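PDB 6FZZ: virulent strain associated lipoprotein from Borreliella spielmanii A14S, which probably binds glutathione, as its Borrelia burgdorferi relative BBE31 does, and belongs to the PFam54 family of outer surface lipoproteins. Local coordinates for residues E97-A102 with L185-I190. Sequence-based numbering, arbitrary orientation.
Sequences EIIILA and LHVKEI
V187, on the long helix 180-209 in the helical C-terminal part of this PFam54-family lipoprotein, meets A102 and I99 near the C-terminal end of helix 89-102, an example of a helix-helix contact in which one branched side chain carries one whole side. The interface between 97-102 and 185-190 is apolar, with no hydrogen bond crossing it, and buries a modest 124 Å². Its centre is the methyl group of A102, which faces the fork of the valine: A102 CB lies 3.8 Å from V187 CG2 and 3.9 Å from V187 CG1, so both branches straddle it almost evenly. V187 CB is 3.9 Å from the same methyl, which shows that the alanine approaches the branch point as well as the two ends. With CG1 anti to the backbone N (chi1 172°) and CG2 anti to the carbonyl carbon, the fork opens across the gap between the helices. With only a methyl on one side, the backbones can come near, A102 CA and V187 CA being 6.8 Å apart. One turn earlier, I99 adds a looser touch, its CD1 standing 4.4 Å from V187 CG1; a folded chain (chi1 -51°, chi2 -61°) brings that methyl towards the valine.

Polar links flank this apolar centre: K184 NZ hydrogen-bonds to A102 O, and K188 NZ forms a salt bridge with E104. L183 of helix 180-209, most of which is predicted to form a coiled coil, also meets I98 and A102. Helix 105-126 packs I108 against both I99 and V187, while helix 138-170 receives I98 and H186.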
loop_
_atom_site.group_PDB
_atom_site.type_symbol
_atom_site.label_atom_id
_atom_site.label_comp_id
_atom_site.label_asym_id
_atom_site.label_seq_id
_atom_site.Cartn_x
_atom_site.Cartn_y
_atom_site.Cartn_z
ATOM N N GLU A 97 10.497 -13.014 4.096
ATOM C CA GLU A 97 11.433 -13.680 4.992
ATOM C C GLU A 97 11.775 -12.840 6.219
ATOM O O GLU A 97 11.682 -13.361 7.372
ATOM C CB GLU A 97 12.724 -14.081 4.228
ATOM C CG GLU A 97 12.410 -15.122 3.163
ATOM C CD GLU A 97 13.633 -15.468 2.290
ATOM O OE1 GLU A 97 14.637 -14.716 2.328
ATOM O OE2 GLU A 97 13.569 -16.475 1.544
ATOM N N ILE A 98 12.084 -11.550 6.016
ATOM C CA ILE A 98 12.490 -10.674 7.116
ATOM C C ILE A 98 11.340 -10.451 8.103
ATOM O O ILE A 98 11.531 -10.534 9.291
ATOM C CB ILE A 98 12.966 -9.288 6.639
ATOM C CG1 ILE A 98 14.292 -9.391 5.907
ATOM C CG2 ILE A 98 13.163 -8.329 7.791
ATOM C CD1 ILE A 98 14.488 -8.188 5.024
ATOM N N ILE A 99 10.132 -10.177 7.591
ATOM C CA ILE A 99 8.978 -10.015 8.450
ATOM C C ILE A 99 8.561 -11.297 9.240
ATOM O O ILE A 99 8.227 -11.229 10.414
ATOM C CB ILE A 99 7.788 -9.429 7.644
ATOM C CG1 ILE A 99 8.242 -8.172 6.889
ATOM C CG2 ILE A 99 6.599 -9.157 8.557
ATOM C CD1 ILE A 99 8.760 -7.016 7.781
ATOM N N ILE A 100 8.591 -12.452 8.580
ATOM C CA ILE A 100 8.428 -13.744 9.240
ATOM C C ILE A 100 9.456 -13.969 10.346
ATOM O O ILE A 100 9.093 -14.343 11.467
ATOM C CB ILE A 100 8.472 -14.894 8.217
ATOM C CG1 ILE A 100 7.222 -14.860 7.328
ATOM C CG2 ILE A 100 8.657 -16.262 8.891
ATOM C CD1 ILE A 100 7.341 -15.740 6.086
ATOM N N LEU A 101 10.710 -13.723 10.039
ATOM C CA LEU A 101 11.769 -13.801 11.061
ATOM C C LEU A 101 11.549 -12.884 12.255
ATOM O O LEU A 101 11.800 -13.274 13.373
ATOM C CB LEU A 101 13.109 -13.515 10.459
ATOM C CG LEU A 101 13.620 -14.683 9.660
ATOM C CD1 LEU A 101 14.853 -14.219 8.874
ATOM C CD2 LEU A 101 13.923 -15.878 10.578
ATOM N N ALA A 102 11.061 -11.671 12.017
ATOM C CA ALA A 102 10.656 -10.752 13.103
ATOM C C ALA A 102 9.381 -11.182 13.798
ATOM O O ALA A 102 9.030 -10.602 14.840
ATOM C CB ALA A 102 10.460 -9.327 12.544
ATOM N N LEU A 185 12.726 -5.397 17.619
ATOM C CA LEU A 185 12.548 -3.998 18.049
ATOM C C LEU A 185 12.421 -3.009 16.878
ATOM O O LEU A 185 11.555 -2.126 16.881
ATOM C CB LEU A 185 13.721 -3.530 18.923
ATOM C CG LEU A 185 13.653 -4.004 20.356
ATOM C CD1 LEU A 185 15.026 -3.935 21.046
ATOM C CD2 LEU A 185 12.619 -3.138 21.087
ATOM N N HIS A 186 13.309 -3.138 15.898
ATOM C CA HIS A 186 13.275 -2.282 14.717
ATOM C C HIS A 186 11.977 -2.492 13.912
ATOM O O HIS A 186 11.342 -1.540 13.477
ATOM C CB HIS A 186 14.523 -2.605 13.877
ATOM C CG HIS A 186 14.625 -1.815 12.612
ATOM N ND1 HIS A 186 14.857 -0.452 12.599
ATOM C CD2 HIS A 186 14.571 -2.194 11.320
ATOM C CE1 HIS A 186 14.937 -0.032 11.345
ATOM N NE2 HIS A 186 14.748 -1.069 10.553
ATOM N N VAL A 187 11.591 -3.732 13.686
ATOM C CA VAL A 187 10.340 -3.991 12.956
ATOM C C VAL A 187 9.097 -3.413 13.699
ATOM O O VAL A 187 8.128 -2.923 13.043
ATOM C CB VAL A 187 10.221 -5.455 12.560
ATOM C CG1 VAL A 187 8.849 -5.800 11.976
ATOM C CG2 VAL A 187 11.264 -5.740 11.478
ATOM N N LYS A 188 9.129 -3.431 15.039
ATOM C CA LYS A 188 8.082 -2.776 15.846
ATOM C C LYS A 188 7.931 -1.312 15.604
ATOM O O LYS A 188 6.785 -0.821 15.581
ATOM C CB LYS A 188 8.352 -2.908 17.336
ATOM C CG LYS A 188 8.017 -4.241 17.847
ATOM C CD LYS A 188 6.533 -4.429 17.903
ATOM C CE LYS A 188 6.170 -5.486 18.941
ATOM N NZ LYS A 188 5.055 -6.309 18.456
ATOM N N GLU A 189 9.070 -0.617 15.532
ATOM C CA GLU A 189 9.128 0.809 15.191
ATOM C C GLU A 189 8.560 1.072 13.791
ATOM O O GLU A 189 7.959 2.118 13.565
ATOM C CB GLU A 189 10.559 1.367 15.157
ATOM C CG GLU A 189 11.198 1.854 16.435
ATOM C CD GLU A 189 10.243 2.618 17.344
ATOM O OE1 GLU A 189 9.505 3.512 16.863
ATOM O OE2 GLU A 189 10.248 2.295 18.547
ATOM N N ILE A 190 8.841 0.174 12.835
ATOM C CA ILE A 190 8.225 0.296 11.500
ATOM C C ILE A 190 6.707 0.158 11.600
ATOM O O ILE A 190 5.963 0.967 10.969
ATOM C CB ILE A 190 8.864 -0.676 10.508
ATOM C CG1 ILE A 190 10.316 -0.287 10.311
ATOM C CG2 ILE A 190 8.158 -0.659 9.171
ATOM C CD1 ILE A 190 11.119 -1.261 9.462
#